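Local coordinates for protein endo-N-acetyl-beta-D-glucosaminidase (Hypocrea jecorina, PDB 4AC1) that probably cleaves the chitobiose core of N-linked glycans as a family 18 endo-beta-N-acetylglucosaminidase, the enzyme held responsible for deglycosylating the fungus's own secreted cellulases, at residues H105-L110 with D136-R141. Residues are numbered along the deposited sequence; the frame is centred on the assembly and turned at random.
Sequences HYYGQL and DRLIAR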
loop_
_atom_site.group_PDB
_atom_site.type_symbol
_atom_site.label_atom_id
_atom_site.label_comp_id
_atom_site.label_asym_id
_atom_site.label_seq_id
_atom_site.Cartn_x
_atom_site.Cartn_y
_atom_site.Cartn_z
ATOM N N HIS A 105 23.841 -4.651 1.878
ATOM C CA HIS A 105 23.478 -6.054 1.810
ATOM C C HIS A 105 21.954 -6.223 1.788
ATOM O O HIS A 105 21.410 -6.916 0.923
ATOM C CB HIS A 105 24.095 -6.839 2.970
ATOM C CG HIS A 105 23.595 -8.245 3.076
ATOM N ND1 HIS A 105 23.933 -9.222 2.163
ATOM C CD2 HIS A 105 22.780 -8.837 3.977
ATOM C CE1 HIS A 105 23.342 -10.353 2.498
ATOM N NE2 HIS A 105 22.643 -10.152 3.601
ATOM N N TYR A 106 21.270 -5.603 2.746
ATOM C CA TYR A 106 19.822 -5.773 2.861
ATOM C C TYR A 106 19.065 -4.982 1.798
ATOM O O TYR A 106 18.080 -5.478 1.234
ATOM C CB TYR A 106 19.334 -5.504 4.297
ATOM C CG TYR A 106 19.876 -6.534 5.251
ATOM C CD1 TYR A 106 19.459 -7.858 5.166
ATOM C CD2 TYR A 106 20.848 -6.203 6.194
ATOM C CE1 TYR A 106 19.971 -8.828 6.013
ATOM C CE2 TYR A 106 21.375 -7.174 7.041
ATOM C CZ TYR A 106 20.923 -8.481 6.937
ATOM O OH TYR A 106 21.442 -9.446 7.761
ATOM N N TYR A 107 19.535 -3.772 1.516
ATOM C CA TYR A 107 18.974 -3.013 0.407
ATOM C C TYR A 107 19.120 -3.817 -0.908
ATOM O O TYR A 107 18.187 -3.894 -1.717
ATOM C CB TYR A 107 19.593 -1.604 0.267
ATOM C CG TYR A 107 19.137 -0.996 -1.026
ATOM C CD1 TYR A 107 17.845 -0.463 -1.131
ATOM C CD2 TYR A 107 19.935 -1.063 -2.180
ATOM C CE1 TYR A 107 17.380 0.028 -2.333
ATOM C CE2 TYR A 107 19.467 -0.585 -3.384
ATOM C CZ TYR A 107 18.186 -0.032 -3.444
ATOM O OH TYR A 107 17.731 0.464 -4.639
ATOM N N GLY A 108 20.288 -4.434 -1.108
ATOM C CA GLY A 108 20.533 -5.214 -2.318
ATOM C C GLY A 108 19.519 -6.338 -2.464
ATOM O O GLY A 108 19.057 -6.629 -3.565
ATOM N N GLN A 109 19.163 -6.967 -1.349
ATOM C CA GLN A 109 18.119 -7.994 -1.363
ATOM C C GLN A 109 16.758 -7.440 -1.810
ATOM O O GLN A 109 16.044 -8.077 -2.593
ATOM C CB GLN A 109 17.972 -8.642 0.007
ATOM C CG GLN A 109 19.149 -9.514 0.464
ATOM C CD GLN A 109 18.853 -10.173 1.797
ATOM O OE1 GLN A 109 17.995 -9.711 2.544
ATOM N NE2 GLN A 109 19.556 -11.251 2.105
ATOM N N LEU A 110 16.399 -6.263 -1.310
ATOM C CA LEU A 110 15.140 -5.626 -1.712
ATOM C C LEU A 110 15.153 -5.279 -3.201
ATOM O O LEU A 110 14.204 -5.583 -3.921
ATOM C CB LEU A 110 14.859 -4.383 -0.851
ATOM C CG LEU A 110 13.574 -3.600 -1.153
ATOM C CD1 LEU A 110 12.322 -4.459 -0.907
ATOM C CD2 LEU A 110 13.523 -2.306 -0.343
ATOM N N ASP A 136 14.850 8.535 4.344
ATOM C CA ASP A 136 15.250 9.417 3.251
ATOM C C ASP A 136 16.209 8.700 2.289
ATOM O O ASP A 136 16.061 8.785 1.064
ATOM C CB ASP A 136 15.900 10.705 3.779
ATOM C CG ASP A 136 14.930 11.634 4.525
ATOM O OD1 ASP A 136 13.733 11.324 4.741
ATOM O OD2 ASP A 136 15.397 12.725 4.928
ATOM N N ARG A 137 17.201 8.005 2.851
ATOM C CA ARG A 137 18.158 7.246 2.061
ATOM C C ARG A 137 17.461 6.159 1.261
ATOM O O ARG A 137 17.736 5.988 0.082
ATOM C CB ARG A 137 19.228 6.627 2.962
ATOM C CG ARG A 137 20.161 5.657 2.236
ATOM C CD ARG A 137 21.257 5.105 3.122
ATOM N NE ARG A 137 20.747 4.327 4.247
ATOM C CZ ARG A 137 21.511 3.803 5.203
ATOM N NH1 ARG A 137 22.824 3.994 5.174
ATOM N NH2 ARG A 137 20.966 3.107 6.192
ATOM N N LEU A 138 16.566 5.413 1.898
ATOM C CA LEU A 138 15.925 4.301 1.216
ATOM C C LEU A 138 15.153 4.756 -0.016
ATOM O O LEU A 138 15.257 4.158 -1.082
ATOM C CB LEU A 138 15.009 3.563 2.186
ATOM C CG LEU A 138 14.247 2.341 1.672
ATOM C CD1 LEU A 138 15.182 1.291 1.041
ATOM C CD2 LEU A 138 13.430 1.749 2.812
ATOM N N ILE A 139 14.362 5.813 0.149
ATOM C CA ILE A 139 13.565 6.356 -0.945
ATOM C C ILE A 139 14.461 6.931 -2.036
ATOM O O ILE A 139 14.254 6.655 -3.211
ATOM C CB ILE A 139 12.589 7.424 -0.422
ATOM C CG1 ILE A 139 11.566 6.749 0.492
ATOM C CG2 ILE A 139 11.915 8.205 -1.579
ATOM C CD1 ILE A 139 10.664 7.672 1.198
ATOM N N ALA A 140 15.453 7.738 -1.648
ATOM C CA ALA A 140 16.356 8.319 -2.634
ATOM C C ALA A 140 17.131 7.268 -3.432
ATOM O O ALA A 140 17.327 7.410 -4.639
ATOM C CB ALA A 140 17.321 9.317 -1.971
ATOM N N ARG A 141 17.563 6.216 -2.746
ATOM C CA ARG A 141 18.304 5.132 -3.370
ATOM C C ARG A 141 17.420 4.323 -4.323
ATOM O O ARG A 141 17.848 4.004 -5.440
ATOM C CB ARG A 141 18.952 4.219 -2.320
ATOM C CG ARG A 141 19.703 3.028 -2.891
ATOM C CD ARG A 141 20.873 3.405 -3.784
ATOM N NE ARG A 141 21.568 2.189 -4.196
ATOM C CZ ARG A 141 22.456 1.551 -3.439
ATOM N NH1 ARG A 141 22.783 2.037 -2.247
ATOM N NH2 ARG A 141 23.020 0.431 -3.875
#
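CG of R141 lies over one face of the Y107 ring, and L138 meets the same ring at its edge. This methylene makes a CH-pi contact, 3.8 Å from the ring centroid and shifted toward the hydroxyl end, with CG 3.5 Å from CZ of Y107. Beyond it the guanidinium slants down past the CE2 rim, NE of R141 being 3.6 Å from CE2 of Y107. CE2 in turn lies over one guanidinium face, offset toward its rim; the planes are 48° apart, setting a ring edge against that face. Near the ring plane, CD1 of L138 sits 3.9 Å from CD1 of Y107 and 4.2 Å from CD2 of L110; leucine suits this buried spot, its methyl meeting both with no polar group to satisfy.

Arginine fits its place because the aliphatic part of its chain can cover an aromatic face while its charged end reaches out to acids: the chain bends at chi2 (62°), which carries it across the ring, and NH1 pairs with E104 and NE with D145 in salt bridges. Tyrosine fits because its flat ring fills the space between the helices while its OH, at the far tip, hydrogen-bonds to OD2 of D145, the carboxylate oxygen that R141 NE also engages. With an alanine at position Y107, CG of R141 and CD1 of L138 are likely to face a gap, and D145 to lose its hydroxyl partner.

The axes of the two segments are 12.1 Å apart and cross at -43°, a separation that large side chains must bridge. Helices 100-116 and 132-146 flank strand 121-125 in sequence and are successive outer helices of the family 18 beta/alpha barrel; L142 and F146 of the second helix also touch Y107, and I139 turns to L175 on helix 172-179.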